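Local coordinates for protein AlyGC (Glaciecola chathamensis, PDB 5GKD) that cleaves alginate, probably by beta-elimination, as a calcium-binding marine bacterial lyase of polysaccharide lyase family 6, at residues Gly52-Pro55 / Gly56-Phe59; Asn133-Asp136 / His137-Leu140; Phe285-Gly288 / Leu289-Met292; Val265-Arg268 / Asp269-Ile272; Pro377-Asn380 / Lys381-Gln385. All coordinates share one frame; numbering follows the deposited sequence.

Contact 1 (Gly52-Pro55 / Gly56-Phe59); sequences GQTP and GKVF
The flat T54 carbonyl group receives K57 N at its oxygen. K57 N donates to T54 O at 2.8 Å with an N-H...O angle of 155°. The nitrogen is tilted 18° from the carbonyl plane. The bond closes a type II beta turn from T54 to K57. The turn joins strand 48-52 to strand 58-62 in a parallel beta-helix, the fold of the pectin-lyase-like clan.

P55 and G56 form the two corners. P55 touches the next residue through CB, which lies 3.5 Å from G56 N. Beyond the turn the proline ring rests on W426. G56 has a positive phi of 100°, where a CB would collide with P55 O.

T54 and K57 leave the turn side by side and point the same way. T54 CG2 lies anti to the backbone N and meets K57 CD at 3.9 Å. The lysine chain is extended beyond CG, and its methylenes run along the threonine. A water then bridges the polar ends. It lies 2.9 Å from T54 OG1 and accepts from K57 NZ at 3.1 Å.

N28 braces the loop: its N donates to Q53 OE1 and its OD1 accepts from T54 N. The buried V58 side chain touches L26, W31 and L78. A CB on G52, also buried, would sit tight against the valine. As it is, V58 CG2 packs 3.7 Å from G52 CA.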
loop_
_atom_site.group_PDB
_atom_site.type_symbol
_atom_site.label_atom_id
_atom_site.label_comp_id
_atom_site.label_asym_id
_atom_site.label_seq_id
_atom_site.Cartn_x
_atom_site.Cartn_y
_atom_site.Cartn_z
ATOM N N GLY A 52 -18.520 -17.377 30.706
ATOM C CA GLY A 52 -18.770 -16.016 31.129
ATOM C C GLY A 52 -19.817 -15.991 32.228
ATOM O O GLY A 52 -20.763 -16.779 32.231
ATOM N N GLN A 53 -19.619 -15.077 33.182
ATOM C CA GLN A 53 -20.549 -14.916 34.296
ATOM C C GLN A 53 -21.980 -14.746 33.808
ATOM O O GLN A 53 -22.889 -15.453 34.248
ATOM C CB GLN A 53 -20.130 -13.710 35.137
ATOM C CG GLN A 53 -20.951 -13.498 36.389
ATOM C CD GLN A 53 -20.583 -12.205 37.103
ATOM O OE1 GLN A 53 -19.714 -11.461 36.666
ATOM N NE2 GLN A 53 -21.263 -11.928 38.194
ATOM N N THR A 54 -22.188 -13.820 32.884
ATOM C CA THR A 54 -23.481 -13.620 32.239
ATOM C C THR A 54 -23.256 -13.621 30.738
ATOM O O THR A 54 -22.700 -12.640 30.209
ATOM C CB THR A 54 -24.128 -12.305 32.649
ATOM O OG1 THR A 54 -24.255 -12.247 34.072
ATOM C CG2 THR A 54 -25.499 -12.180 31.990
ATOM N N PRO A 55 -23.674 -14.664 30.023
ATOM C CA PRO A 55 -23.440 -14.686 28.574
ATOM C C PRO A 55 -24.013 -13.427 27.947
ATOM O O PRO A 55 -25.136 -13.029 28.242
ATOM C CB PRO A 55 -24.158 -15.956 28.116
ATOM C CG PRO A 55 -24.116 -16.863 29.357
ATOM C CD PRO A 55 -24.301 -15.903 30.513
ATOM N N GLY A 56 -23.187 -12.747 27.160
ATOM C CA GLY A 56 -23.536 -11.484 26.564
ATOM C C GLY A 56 -22.968 -10.279 27.283
ATOM O O GLY A 56 -23.083 -9.170 26.762
ATOM N N LYS A 57 -22.366 -10.464 28.465
ATOM C CA LYS A 57 -21.705 -9.374 29.178
ATOM C C LYS A 57 -20.209 -9.590 29.372
ATOM O O LYS A 57 -19.555 -8.755 30.008
ATOM C CB LYS A 57 -22.363 -9.152 30.549
ATOM C CG LYS A 57 -23.800 -8.654 30.464
ATOM C CD LYS A 57 -24.434 -8.450 31.837
ATOM C CE LYS A 57 -25.752 -7.697 31.710
ATOM N NZ LYS A 57 -26.539 -7.635 32.978
ATOM N N VAL A 58 -19.655 -10.697 28.888
ATOM C CA VAL A 58 -18.215 -10.943 28.913
ATOM C C VAL A 58 -17.703 -10.808 27.492
ATOM O O VAL A 58 -18.019 -11.625 26.615
ATOM C CB VAL A 58 -17.869 -12.318 29.497
ATOM C CG1 VAL A 58 -16.389 -12.606 29.345
ATOM C CG2 VAL A 58 -18.304 -12.397 30.946
ATOM N N PHE A 59 -16.892 -9.789 27.272
ATOM C CA PHE A 59 -16.318 -9.487 25.977
ATOM C C PHE A 59 -14.824 -9.714 26.031
ATOM O O PHE A 59 -14.168 -9.298 26.990
ATOM C CB PHE A 59 -16.610 -8.036 25.586
ATOM C CG PHE A 59 -18.058 -7.706 25.584
ATOM C CD1 PHE A 59 -18.863 -8.085 24.524
ATOM C CD2 PHE A 59 -18.629 -7.028 26.649
ATOM C CE1 PHE A 59 -20.201 -7.784 24.514
ATOM C CE2 PHE A 59 -19.980 -6.731 26.643
ATOM C CZ PHE A 59 -20.764 -7.111 25.571
HETATM O O HOH W 1 -25.650 -9.806 34.943
#

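Contact 2 (Asn133-Asp136 / His137-Leu140); sequences NRFD and HNHL
H137 and D136 carry the polar part of this contact. H137 ND1 donates to D136 OD2 at 2.8 Å with an N-H...O angle of 165°. The oxygen lies in the imidazole plane and uses its anti lone pair. The carboxylate and ring planes are 86° apart. D136 CG stands between its own backbone N and carbonyl carbon (chi1 69°), which brings the carboxylate up beside the histidine. T107 OG1 also bonds to D136 OD2, and H168 stacks on the H137 ring.

The charged contacts lie beside this bond. R134 NE is 3.2 Å from D136 OD1, but the oxygen is well out of the guanidinium plane, and only charge acts there. R134 NE also bridges to D167, and D136 OD1 to R105.

Most of the two segments lies on strand 134-141 of the parallel beta-helix. The strand is broken at H137, where the backbone is left-handed. N138 ND2 donates to V106 O and OD1 accepts from V109 N. N169 grips F135 O and N138 N through its side-chain amide one coil on, as in the asparagine ladders of such helices.

The amide-aromatic and apolar contacts centre on F135. N138 ND2 lies 3.0 Å above the F135 ring plane, over its centre. With an alanine in place of F135, the N138 amide would probably lose the ring face it lies over, and a gap would open next to L140 and V126. L140 CD1 touches F135 CZ at 3.9 Å.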
loop_
_atom_site.group_PDB
_atom_site.type_symbol
_atom_site.label_atom_id
_atom_site.label_comp_id
_atom_site.label_asym_id
_atom_site.label_seq_id
_atom_site.Cartn_x
_atom_site.Cartn_y
_atom_site.Cartn_z
ATOM N N ASN A 133 -14.357 -33.662 19.463
ATOM C CA ASN A 133 -14.749 -32.336 19.901
ATOM C C ASN A 133 -16.114 -31.950 19.339
ATOM O O ASN A 133 -16.635 -32.563 18.404
ATOM C CB ASN A 133 -13.679 -31.325 19.500
ATOM C CG ASN A 133 -12.395 -31.546 20.270
ATOM O OD1 ASN A 133 -12.448 -31.895 21.446
ATOM N ND2 ASN A 133 -11.246 -31.375 19.617
ATOM N N ARG A 134 -16.689 -30.900 19.919
ATOM C CA ARG A 134 -17.976 -30.386 19.483
ATOM C C ARG A 134 -17.938 -28.866 19.439
ATOM O O ARG A 134 -17.440 -28.217 20.366
ATOM C CB ARG A 134 -19.106 -30.854 20.408
ATOM C CG ARG A 134 -20.487 -30.469 19.897
ATOM C CD ARG A 134 -21.600 -31.060 20.751
ATOM N NE ARG A 134 -22.883 -30.519 20.363
ATOM C CZ ARG A 134 -23.981 -30.595 21.098
ATOM N NH1 ARG A 134 -23.945 -31.209 22.270
ATOM N NH2 ARG A 134 -25.112 -30.057 20.660
ATOM N N PHE A 135 -18.460 -28.303 18.358
ATOM C CA PHE A 135 -18.600 -26.859 18.200
ATOM C C PHE A 135 -20.060 -26.582 17.828
ATOM O O PHE A 135 -20.463 -26.786 16.674
ATOM C CB PHE A 135 -17.617 -26.351 17.149
ATOM C CG PHE A 135 -17.610 -24.866 16.982
ATOM C CD1 PHE A 135 -16.774 -24.068 17.756
ATOM C CD2 PHE A 135 -18.407 -24.264 16.020
ATOM C CE1 PHE A 135 -16.762 -22.690 17.598
ATOM C CE2 PHE A 135 -18.383 -22.897 15.844
ATOM C CZ PHE A 135 -17.562 -22.110 16.631
ATOM N N ASP A 136 -20.849 -26.115 18.802
ATOM C CA ASP A 136 -22.298 -26.056 18.654
ATOM C C ASP A 136 -22.893 -24.784 19.250
ATOM O O ASP A 136 -22.350 -24.202 20.191
ATOM C CB ASP A 136 -22.962 -27.264 19.318
ATOM C CG ASP A 136 -22.840 -27.215 20.826
ATOM O OD1 ASP A 136 -21.797 -27.648 21.330
ATOM O OD2 ASP A 136 -23.763 -26.715 21.505
ATOM N N HIS A 137 -24.045 -24.376 18.694
ATOM C CA HIS A 137 -24.802 -23.215 19.168
ATOM C C HIS A 137 -23.916 -21.972 19.262
ATOM O O HIS A 137 -24.059 -21.147 20.162
ATOM C CB HIS A 137 -25.500 -23.506 20.508
ATOM C CG HIS A 137 -26.554 -24.578 20.420
ATOM N ND1 HIS A 137 -26.271 -25.923 20.573
ATOM C CD2 HIS A 137 -27.886 -24.503 20.166
ATOM C CE1 HIS A 137 -27.380 -26.627 20.426
ATOM N NE2 HIS A 137 -28.373 -25.792 20.178
ATOM N N ASN A 138 -23.008 -21.818 18.306
ATOM C CA ASN A 138 -22.167 -20.634 18.238
ATOM C C ASN A 138 -22.677 -19.673 17.158
ATOM O O ASN A 138 -23.592 -19.983 16.384
ATOM C CB ASN A 138 -20.706 -21.038 18.004
ATOM C CG ASN A 138 -20.173 -21.897 19.120
ATOM O OD1 ASN A 138 -20.098 -21.459 20.273
ATOM N ND2 ASN A 138 -19.810 -23.134 18.798
ATOM N N HIS A 139 -22.074 -18.484 17.125
ATOM C CA HIS A 139 -22.578 -17.369 16.318
ATOM C C HIS A 139 -21.366 -16.631 15.750
ATOM O O HIS A 139 -20.708 -15.869 16.470
ATOM C CB HIS A 139 -23.459 -16.478 17.188
ATOM C CG HIS A 139 -23.975 -15.238 16.527
ATOM N ND1 HIS A 139 -25.289 -14.836 16.645
ATOM C CD2 HIS A 139 -23.350 -14.271 15.813
ATOM C CE1 HIS A 139 -25.460 -13.696 16.000
ATOM N NE2 HIS A 139 -24.296 -13.326 15.495
ATOM N N LEU A 140 -21.068 -16.868 14.468
ATOM C CA LEU A 140 -19.911 -16.299 13.789
ATOM C C LEU A 140 -20.379 -15.423 12.638
ATOM O O LEU A 140 -20.927 -15.930 11.654
ATOM C CB LEU A 140 -18.988 -17.390 13.256
ATOM C CG LEU A 140 -18.691 -18.488 14.265
ATOM C CD1 LEU A 140 -17.791 -19.546 13.655
ATOM C CD2 LEU A 140 -18.043 -17.854 15.489
#

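Contact 3 (Phe285-Gly288 / Leu289-Met292); sequences FGSG and LTVM
M292 crosses F285 at about a right angle, with its thioether over one face of the ring. This is a Met-aromatic contact. M292 SD lies 4.2 Å from the centroid of the F285 ring, 17° off the normal, and is displaced toward the rim. The methionine chain bends at its last torsion (chi3 70°). That bend carries the methyl back to the ring, and M292 CE meets F285 CZ at 3.5 Å.

S287 and T290 meet nearer the middle of the bend. S287 CB packs against T290 OG1 at 3.2 Å. The serine hydroxyl turns to R284 O instead. T290 OG1 lies anti to its carbonyl carbon (chi1 -55°), which turns it to a water held by the bend's carbonyls. It donates to that water at 2.6 Å. The water donates to F285 O at 2.8 Å and to S287 O at 2.7 Å. One water thus ties these two carbonyls to T290 on the strand. T290 OG1 also has a weak hydrogen bond to R284 O.

The bend leads into strand 289-292 of the parallel beta-helix. It lies by the carbonate pocket: the F285 side chain is about 4 Å from the ion. M292 backs the ring and touches the pocket residues R264 and Y303. The F285 ring probably gives the anion site an uncharged, polarisable wall.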
loop_
_atom_site.group_PDB
_atom_site.type_symbol
_atom_site.label_atom_id
_atom_site.label_comp_id
_atom_site.label_asym_id
_atom_site.label_seq_id
_atom_site.Cartn_x
_atom_site.Cartn_y
_atom_site.Cartn_z
ATOM N N PHE A 285 -18.997 -23.430 -11.836
ATOM C CA PHE A 285 -18.751 -24.074 -10.557
ATOM C C PHE A 285 -19.726 -23.618 -9.469
ATOM O O PHE A 285 -19.826 -24.283 -8.435
ATOM C CB PHE A 285 -17.304 -23.826 -10.107
ATOM C CG PHE A 285 -16.253 -24.387 -11.047
ATOM C CD1 PHE A 285 -16.602 -25.221 -12.102
ATOM C CD2 PHE A 285 -14.906 -24.086 -10.850
ATOM C CE1 PHE A 285 -15.644 -25.726 -12.956
ATOM C CE2 PHE A 285 -13.940 -24.574 -11.678
ATOM C CZ PHE A 285 -14.300 -25.404 -12.749
ATOM N N GLY A 286 -20.454 -22.519 -9.677
ATOM C CA GLY A 286 -21.469 -22.105 -8.731
ATOM C C GLY A 286 -22.889 -22.506 -9.091
ATOM O O GLY A 286 -23.852 -21.892 -8.610
ATOM N N SER A 287 -23.036 -23.526 -9.935
ATOM C CA SER A 287 -24.359 -23.992 -10.329
ATOM C C SER A 287 -25.116 -24.596 -9.142
ATOM O O SER A 287 -24.535 -24.978 -8.122
ATOM C CB SER A 287 -24.257 -25.037 -11.441
ATOM O OG SER A 287 -23.607 -24.505 -12.582
ATOM N N GLY A 288 -26.436 -24.693 -9.303
ATOM C CA GLY A 288 -27.245 -25.410 -8.330
ATOM C C GLY A 288 -26.812 -26.854 -8.171
ATOM O O GLY A 288 -26.779 -27.383 -7.063
ATOM N N LEU A 289 -26.468 -27.512 -9.273
ATOM C CA LEU A 289 -25.922 -28.857 -9.205
ATOM C C LEU A 289 -24.809 -28.954 -10.233
ATOM O O LEU A 289 -25.025 -28.633 -11.403
ATOM C CB LEU A 289 -26.995 -29.911 -9.483
ATOM C CG LEU A 289 -26.984 -31.293 -8.806
ATOM C CD1 LEU A 289 -27.665 -32.363 -9.702
ATOM C CD2 LEU A 289 -25.629 -31.751 -8.279
ATOM N N THR A 290 -23.637 -29.409 -9.803
ATOM C CA THR A 290 -22.462 -29.454 -10.659
ATOM C C THR A 290 -21.770 -30.796 -10.509
ATOM O O THR A 290 -21.405 -31.175 -9.395
ATOM C CB THR A 290 -21.461 -28.341 -10.298
ATOM O OG1 THR A 290 -22.118 -27.072 -10.334
ATOM C CG2 THR A 290 -20.294 -28.346 -11.268
ATOM N N VAL A 291 -21.541 -31.480 -11.624
ATOM C CA VAL A 291 -20.712 -32.672 -11.648
ATOM C C VAL A 291 -19.517 -32.352 -12.536
ATOM O O VAL A 291 -19.660 -32.196 -13.755
ATOM C CB VAL A 291 -21.470 -33.907 -12.147
ATOM C CG1 VAL A 291 -20.620 -35.152 -11.951
ATOM C CG2 VAL A 291 -22.794 -34.059 -11.404
ATOM N N MET A 292 -18.344 -32.241 -11.930
ATOM C CA MET A 292 -17.179 -31.725 -12.629
ATOM C C MET A 292 -16.458 -32.800 -13.437
ATOM O O MET A 292 -16.525 -33.995 -13.139
ATOM C CB MET A 292 -16.193 -31.104 -11.644
ATOM C CG MET A 292 -16.484 -29.659 -11.300
ATOM S SD MET A 292 -15.089 -28.838 -10.496
ATOM C CE MET A 292 -13.916 -28.730 -11.854
HETATM O O HOH W 2 -22.018 -25.995 -8.008
#

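Contact 4 (Val265-Arg268 / Asp269-Ile272); sequences VINR and DQII
Q270 and I266 form the tight part of this contact. Q270 NE2 donates to I266 O at 3.0 Å with an N-H...O angle of 167°. The bond is in the carbonyl plane and nearly in the amide plane. The glutamine chain folds back at chi2 (-67°) to reach this carbonyl. NE2 also donates to G242 O, and N245 N donates to OE1, and these three bonds fix the rotation of the amide. N267 CB packs against Q270 NE2 at 3.6 Å. V265 and I272 meet tip to tip, with V265 CG2 at 3.7 Å from I272 CD1. A water belongs to this buried part: it donates to N267 O at 2.9 Å and accepts from Q270 N at 3.0 Å.

The solvent side is looser. R268 and D269 form no direct salt bridge. R268 NE and D269 OD2 stay 4.6 Å apart, with the oxygen well out of the guanidinium plane. A second water joins them: it accepts a hydrogen bond from R268 NH2 at 2.8 Å, at the guanidinium edge, and donates one to D269 OD2. N308 holds the other aspartate oxygen. R268 itself is exposed.

The loop turns one face of the parallel beta-helix into the next. V265 ends strand 263-265, and I272 lies on strand 271-278. Q270 and I272 pack on L239 of strand 236-241, one coil back.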
loop_
_atom_site.group_PDB
_atom_site.type_symbol
_atom_site.label_atom_id
_atom_site.label_comp_id
_atom_site.label_asym_id
_atom_site.label_seq_id
_atom_site.Cartn_x
_atom_site.Cartn_y
_atom_site.Cartn_z
ATOM N N VAL A 265 -20.021 -31.670 -7.165
ATOM C CA VAL A 265 -19.542 -33.029 -6.982
ATOM C C VAL A 265 -18.223 -33.183 -7.717
ATOM O O VAL A 265 -18.144 -32.924 -8.920
ATOM C CB VAL A 265 -20.568 -34.052 -7.495
ATOM C CG1 VAL A 265 -20.072 -35.458 -7.233
ATOM C CG2 VAL A 265 -21.902 -33.816 -6.828
ATOM N N ILE A 266 -17.218 -33.648 -7.021
ATOM C CA ILE A 266 -15.900 -33.961 -7.534
ATOM C C ILE A 266 -15.472 -35.178 -6.749
ATOM O O ILE A 266 -16.003 -35.410 -5.749
ATOM C CB ILE A 266 -14.870 -32.834 -7.312
ATOM C CG1 ILE A 266 -15.427 -31.479 -7.714
ATOM C CG2 ILE A 266 -13.569 -33.158 -8.017
ATOM C CD1 ILE A 266 -14.716 -30.306 -7.139
ATOM N N ASN A 267 -14.513 -35.938 -7.220
ATOM C CA ASN A 267 -13.990 -37.114 -6.551
ATOM C C ASN A 267 -14.875 -38.375 -6.541
ATOM O O ASN A 267 -15.816 -38.452 -7.248
ATOM C CB ASN A 267 -13.371 -36.761 -5.195
ATOM C CG ASN A 267 -12.750 -35.368 -5.173
ATOM O OD1 ASN A 267 -11.748 -35.139 -5.750
ATOM N ND2 ASN A 267 -13.407 -34.462 -4.588
ATOM N N ARG A 268 -14.516 -39.350 -5.737
ATOM C CA ARG A 268 -15.178 -40.626 -5.708
ATOM C C ARG A 268 -16.125 -40.961 -4.618
ATOM O O ARG A 268 -16.057 -40.449 -3.581
ATOM C CB ARG A 268 -14.149 -41.747 -5.738
ATOM C CG ARG A 268 -12.855 -41.405 -6.422
ATOM C CD ARG A 268 -12.115 -42.618 -6.938
ATOM N NE ARG A 268 -11.794 -43.557 -5.898
ATOM C CZ ARG A 268 -10.758 -43.450 -5.089
ATOM N NH1 ARG A 268 -9.921 -42.448 -5.199
ATOM N NH2 ARG A 268 -10.553 -44.353 -4.180
ATOM N N ASP A 269 -17.000 -41.895 -4.923
ATOM C CA ASP A 269 -17.959 -42.444 -4.010
ATOM C C ASP A 269 -18.795 -41.441 -3.239
ATOM O O ASP A 269 -19.094 -41.644 -2.121
ATOM C CB ASP A 269 -17.264 -43.410 -3.035
ATOM C CG ASP A 269 -16.421 -44.465 -3.729
ATOM O OD1 ASP A 269 -16.822 -45.055 -4.705
ATOM O OD2 ASP A 269 -15.329 -44.727 -3.280
ATOM N N GLN A 270 -19.165 -40.361 -3.866
ATOM C CA GLN A 270 -19.990 -39.383 -3.165
ATOM C C GLN A 270 -21.462 -39.787 -3.221
ATOM O O GLN A 270 -21.927 -40.353 -4.214
ATOM C CB GLN A 270 -19.796 -37.992 -3.765
ATOM C CG GLN A 270 -18.331 -37.609 -4.076
ATOM C CD GLN A 270 -17.432 -37.435 -2.839
ATOM O OE1 GLN A 270 -17.747 -37.890 -1.735
ATOM N NE2 GLN A 270 -16.301 -36.766 -3.036
ATOM N N ILE A 271 -22.194 -39.505 -2.144
ATOM C CA ILE A 271 -23.637 -39.701 -2.093
ATOM C C ILE A 271 -24.311 -38.354 -1.840
ATOM O O ILE A 271 -24.061 -37.706 -0.818
ATOM C CB ILE A 271 -24.039 -40.727 -1.023
ATOM C CG1 ILE A 271 -23.481 -42.103 -1.367
ATOM C CG2 ILE A 271 -25.542 -40.773 -0.883
ATOM C CD1 ILE A 271 -23.564 -43.102 -0.215
ATOM N N ILE A 272 -25.153 -37.936 -2.775
ATOM C CA ILE A 272 -25.902 -36.686 -2.720
ATOM C C ILE A 272 -27.375 -37.083 -2.773
ATOM O O ILE A 272 -27.920 -37.332 -3.854
ATOM C CB ILE A 272 -25.546 -35.732 -3.870
ATOM C CG1 ILE A 272 -24.093 -35.236 -3.790
ATOM C CG2 ILE A 272 -26.462 -34.522 -3.866
ATOM C CD1 ILE A 272 -23.075 -36.178 -4.265
HETATM O O HOH W 3 -18.403 -39.525 -6.682
HETATM O O HOH W 4 -13.011 -45.693 -4.345
#

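Contact 5 (Pro377-Asn380 / Lys381-Gln385); sequences PSIN and KGFEQ
I379 and F383 carry this surface contact, and their side chains meet at a slant. I379 has CG1 anti to its carbonyl carbon and CG2 anti to the backbone N (chi1 -61°). This sets I379 CB 4.0 Å from F383 CE1 and I379 CG2 3.7 Å from K381 O. F383 CG likewise lies anti to the carbonyl carbon, beside the backbone N (chi1 -70°). This carries the ring back to the loop, where F383 CD1 comes 3.9 Å from I379 O. A serine in place of F383 would probably leave I379 without its apolar neighbour and open a gap beside F366 and I355.

P377 and Q385 meet farther along the strand, at about a right angle. Q385 is extended beyond CG and lays its amide against the proline ring, with Q385 OE1 3.7 Å from P377 CG. This is a van der Waals contact on the protein surface. The K381 chain is bent at three torsions; both it and Q385 touch a crystal neighbour.

The backbone forms a type II beta turn from N380 to F383. Its closing bond is weak, F383 N to N380 O at 3.4 Å. G382 has a positive phi (96°), where a CB would be jammed against K381 O.

The turn ends the loop that runs from strand 364-372 to strand 383-386 of the parallel beta-helix. N369 of the former strand binds G382 O through its side chain. F383 and I379 lean on F366 there and on I355 of strand 355-357.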
loop_
_atom_site.group_PDB
_atom_site.type_symbol
_atom_site.label_atom_id
_atom_site.label_comp_id
_atom_site.label_asym_id
_atom_site.label_seq_id
_atom_site.Cartn_x
_atom_site.Cartn_y
_atom_site.Cartn_z
ATOM N N PRO A 377 -36.714 -31.135 -22.030
ATOM C CA PRO A 377 -35.656 -31.991 -21.485
ATOM C C PRO A 377 -34.414 -31.924 -22.356
ATOM O O PRO A 377 -34.498 -32.017 -23.580
ATOM C CB PRO A 377 -36.276 -33.390 -21.515
ATOM C CG PRO A 377 -37.303 -33.319 -22.579
ATOM C CD PRO A 377 -37.810 -31.912 -22.628
ATOM N N SER A 378 -33.259 -31.746 -21.720
ATOM C CA SER A 378 -31.988 -31.797 -22.431
ATOM C C SER A 378 -31.487 -33.220 -22.612
ATOM O O SER A 378 -30.572 -33.439 -23.409
ATOM C CB SER A 378 -30.913 -30.978 -21.695
ATOM O OG SER A 378 -31.332 -29.639 -21.449
ATOM N N ILE A 379 -32.050 -34.181 -21.886
ATOM C CA ILE A 379 -31.636 -35.578 -21.938
ATOM C C ILE A 379 -32.894 -36.427 -22.060
ATOM O O ILE A 379 -33.865 -36.197 -21.335
ATOM C CB ILE A 379 -30.834 -35.977 -20.685
ATOM C CG1 ILE A 379 -29.563 -35.140 -20.573
ATOM C CG2 ILE A 379 -30.497 -37.462 -20.704
ATOM C CD1 ILE A 379 -28.965 -35.127 -19.170
ATOM N N ASN A 380 -32.881 -37.413 -22.958
ATOM C CA ASN A 380 -34.100 -38.207 -23.199
ATOM C C ASN A 380 -34.248 -39.385 -22.242
ATOM O O ASN A 380 -35.156 -39.383 -21.395
ATOM C CB ASN A 380 -34.157 -38.661 -24.659
ATOM C CG ASN A 380 -35.252 -37.951 -25.429
ATOM O OD1 ASN A 380 -35.956 -37.102 -24.876
ATOM N ND2 ASN A 380 -35.404 -38.289 -26.707
ATOM N N LYS A 381 -33.402 -40.412 -22.367
ATOM C CA LYS A 381 -33.534 -41.574 -21.495
ATOM C C LYS A 381 -33.298 -41.170 -20.045
ATOM O O LYS A 381 -32.328 -40.482 -19.728
ATOM C CB LYS A 381 -32.541 -42.689 -21.853
ATOM C CG LYS A 381 -32.634 -43.304 -23.225
ATOM C CD LYS A 381 -32.363 -44.838 -23.224
ATOM C CE LYS A 381 -31.395 -45.356 -22.146
ATOM N NZ LYS A 381 -29.942 -45.012 -22.346
ATOM N N GLY A 382 -34.175 -41.631 -19.162
ATOM C CA GLY A 382 -34.018 -41.426 -17.742
ATOM C C GLY A 382 -34.767 -40.242 -17.187
ATOM O O GLY A 382 -34.701 -40.002 -15.976
ATOM N N PHE A 383 -35.462 -39.486 -18.028
ATOM C CA PHE A 383 -36.291 -38.378 -17.580
ATOM C C PHE A 383 -37.687 -38.549 -18.166
ATOM O O PHE A 383 -37.838 -38.743 -19.373
ATOM C CB PHE A 383 -35.696 -37.032 -17.998
ATOM C CG PHE A 383 -34.428 -36.660 -17.258
ATOM C CD1 PHE A 383 -33.201 -37.184 -17.632
ATOM C CD2 PHE A 383 -34.470 -35.770 -16.203
ATOM C CE1 PHE A 383 -32.041 -36.828 -16.967
ATOM C CE2 PHE A 383 -33.310 -35.407 -15.527
ATOM C CZ PHE A 383 -32.098 -35.937 -15.904
ATOM N N GLU A 384 -38.702 -38.510 -17.319
ATOM C CA GLU A 384 -40.066 -38.508 -17.807
ATOM C C GLU A 384 -40.709 -37.185 -17.435
ATOM O O GLU A 384 -40.310 -36.518 -16.472
ATOM C CB GLU A 384 -40.890 -39.661 -17.223
ATOM C CG GLU A 384 -40.630 -39.897 -15.725
ATOM C CD GLU A 384 -41.173 -41.206 -15.218
ATOM O OE1 GLU A 384 -42.365 -41.488 -15.369
ATOM O OE2 GLU A 384 -40.340 -41.956 -14.749
ATOM N N GLN A 385 -41.711 -36.821 -18.203
ATOM C CA GLN A 385 -42.365 -35.540 -18.035
ATOM C C GLN A 385 -43.796 -35.740 -17.573
ATOM O O GLN A 385 -44.464 -36.694 -17.975
ATOM C CB GLN A 385 -42.339 -34.756 -19.330
ATOM C CG GLN A 385 -40.949 -34.415 -19.780
ATOM C CD GLN A 385 -40.972 -33.564 -21.022
ATOM O OE1 GLN A 385 -40.896 -34.075 -22.133
ATOM N NE2 GLN A 385 -41.100 -32.259 -20.838
#

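From the N terminus the order is contact 1, contact 2, contact 4, contact 3, contact 5. All are local and in series; none nests in or crosses another. Contact 1 closes the loop from strand 48-52 to 58-62, contact 2 bends strand 134-141, and contact 4 turns strand 263-265 into 271-278. Contact 3 leads into 289-292, and contact 5 turns into 383-386. Contacts 3 and 4 touch: T290 O and V265 N lie 2.7 Å apart, a probable hydrogen bond between neighbouring coils, and M292 SD packs on I266 CD1. The others sit apart along the beta-helix; the centres of contacts 1 and 5 are about 57 Å apart.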